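Local coordinates for hypothetical protein Atu1913 (Agrobacterium tumefaciens str., PDB 2B1Y) that is of unknown function but belongs to the DUF1883 family and may form a two-fold symmetric dimer, at the interface of chains A and B. Sequence-based numbering; all coordinates share one arbitrary frame. Chains: chain A/B, hypothetical protein Atu1913.

The interface of chains A and B. Residues chain A 50-51, 69-72; chain B 34-37.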
# COMPACT_ATOMS: atom_id res chain seq x y z
N LYS A 50 7.26 -0.82 5.32
CA LYS A 50 7.50 -1.96 6.22
C LYS A 50 6.85 -1.68 7.57
O LYS A 50 6.85 -0.53 8.04
CB LYS A 50 9.01 -2.14 6.47
CG LYS A 50 9.88 -2.37 5.20
CD LYS A 50 9.67 -3.76 4.62
CE LYS A 50 10.66 -4.00 3.48
NZ LYS A 50 10.41 -5.39 2.96
N TYR A 51 6.31 -2.73 8.19
CA TYR A 51 5.76 -2.60 9.53
C TYR A 51 5.70 -3.97 10.19
O TYR A 51 5.88 -5.02 9.54
CB TYR A 51 4.34 -1.94 9.52
CG TYR A 51 3.34 -2.79 8.76
CD1 TYR A 51 3.16 -2.63 7.38
CD2 TYR A 51 2.60 -3.78 9.41
CE1 TYR A 51 2.24 -3.43 6.67
CE2 TYR A 51 1.71 -4.58 8.72
CZ TYR A 51 1.53 -4.40 7.35
OH TYR A 51 0.63 -5.20 6.70
N MSE A 69 13.87 3.87 18.76
CA MSE A 69 13.55 4.92 17.78
C MSE A 69 12.14 5.42 17.99
O MSE A 69 11.53 5.05 18.94
CB MSE A 69 13.72 4.42 16.38
CG MSE A 69 13.08 3.11 16.11
SE MSE A 69 13.88 2.54 14.50
CE MSE A 69 15.29 3.60 14.57
N HIS A 70 11.69 6.34 17.14
CA HIS A 70 10.37 6.97 17.23
C HIS A 70 9.41 5.98 16.57
O HIS A 70 9.59 5.61 15.41
CB HIS A 70 10.39 8.26 16.42
CG HIS A 70 9.20 9.15 16.60
ND1 HIS A 70 9.31 10.53 16.52
CD2 HIS A 70 7.88 8.90 16.79
CE1 HIS A 70 8.12 11.08 16.68
NE2 HIS A 70 7.23 10.12 16.84
N TRP A 71 8.38 5.59 17.31
CA TRP A 71 7.43 4.55 16.88
C TRP A 71 6.02 5.11 16.73
O TRP A 71 5.65 6.07 17.40
CB TRP A 71 7.44 3.35 17.86
CG TRP A 71 8.70 2.53 17.71
CD1 TRP A 71 9.81 2.60 18.51
CD2 TRP A 71 8.99 1.59 16.67
NE1 TRP A 71 10.76 1.73 18.05
CE2 TRP A 71 10.29 1.09 16.93
CE3 TRP A 71 8.26 1.08 15.59
CZ2 TRP A 71 10.90 0.12 16.12
CZ3 TRP A 71 8.87 0.13 14.76
CH2 TRP A 71 10.19 -0.34 15.03
N HIS A 72 5.25 4.50 15.81
CA HIS A 72 3.86 4.89 15.56
C HIS A 72 3.04 3.61 15.53
O HIS A 72 3.50 2.63 15.01
CB HIS A 72 3.75 5.55 14.18
CG HIS A 72 4.48 6.86 14.10
ND1 HIS A 72 3.87 8.07 14.35
CD2 HIS A 72 5.79 7.14 13.88
CE1 HIS A 72 4.76 9.04 14.22
NE2 HIS A 72 5.93 8.50 13.96
N LEU B 34 2.78 -1.63 13.85
CA LEU B 34 3.73 -0.83 14.54
C LEU B 34 4.81 -0.44 13.52
O LEU B 34 5.34 -1.32 12.84
CB LEU B 34 4.35 -1.68 15.66
CG LEU B 34 5.52 -1.01 16.39
CD1 LEU B 34 5.06 0.22 17.21
CD2 LEU B 34 6.27 -2.04 17.28
N MSE B 35 5.15 0.84 13.41
CA MSE B 35 6.08 1.29 12.37
C MSE B 35 6.90 2.48 12.79
O MSE B 35 6.54 3.22 13.71
CB MSE B 35 5.30 1.63 11.09
CG MSE B 35 4.23 2.73 11.35
SE MSE B 35 3.11 3.05 9.79
CE MSE B 35 1.89 1.57 9.99
N THR B 36 8.01 2.67 12.08
CA THR B 36 8.92 3.77 12.33
C THR B 36 8.30 5.02 11.71
O THR B 36 7.32 4.94 10.93
CB THR B 36 10.29 3.49 11.69
OG1 THR B 36 10.13 3.42 10.27
CG2 THR B 36 10.92 2.22 12.21
N GLY B 37 8.88 6.19 12.01
CA GLY B 37 8.41 7.43 11.41
C GLY B 37 8.46 7.46 9.88
O GLY B 37 7.55 7.95 9.24
O HOH W 1 8.48 0.27 10.38
O HOH W 2 11.21 6.48 13.63
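B:Met35 and A:His72 face each other as an antiparallel pair of strand residues and are joined by two backbone hydrogen bonds. A:His72 N donates to B:Met35 O at 2.8 Å, and B:Met35 N returns a bond to A:His72 O at 2.9 Å. The A:Trp71 and B:Thr36 pair continues the bridge; beyond it, A:His70 O and B:Gly37 N are 3.5 Å apart and a water comes between the strands. This water, 2.9 Å from B:Gly37 N in a nearly straight bond of 170° at the hydrogen, joins it to A:His70 O. A second water links B:Thr36 N to the carbonyl of A:Lys50, so the other edge of the B strand is also tied to chain A, through solvent.

B:Thr36, with 55 Å² hidden by chain A, and A:Trp71 form the centre of the side-chain packing. With OG1 between the backbone N and the carbonyl carbon (chi1 64°), B:Thr36 presents its methyl CG2 to A:Trp71 CH2, 3.9 Å away. The selenium of A:Met69, a selenomethionine, lies 3.8 Å from the same methyl. At A:Trp71 a chi1 of -73° sets CG beside the backbone N and turns the indole across the B strand, the CE3-CZ3 edge of its six-membered ring against the B:Met35-B:Thr36 backbone. B:Leu34 CD2 lies over one face near its rim, and B:Leu34 CG comes to 3.5 Å from A:Trp71 CE3. The imidazole of A:His72 lies beside the start of the B helix, its CD2 3.6 Å from B:Gly37 CA. B:Met35, also a selenomethionine, sets its CB against A:Tyr51 CB and its CG near A:His72 CB.

The patch joins strand 69-76 of chain A to the end of strand 30-36 of chain B, exactly where helix 37-46 begins. Two-fold symmetry repeats it with the chains exchanged, giving sheets built from both copies, an arrangement that suggests an intertwined dimer.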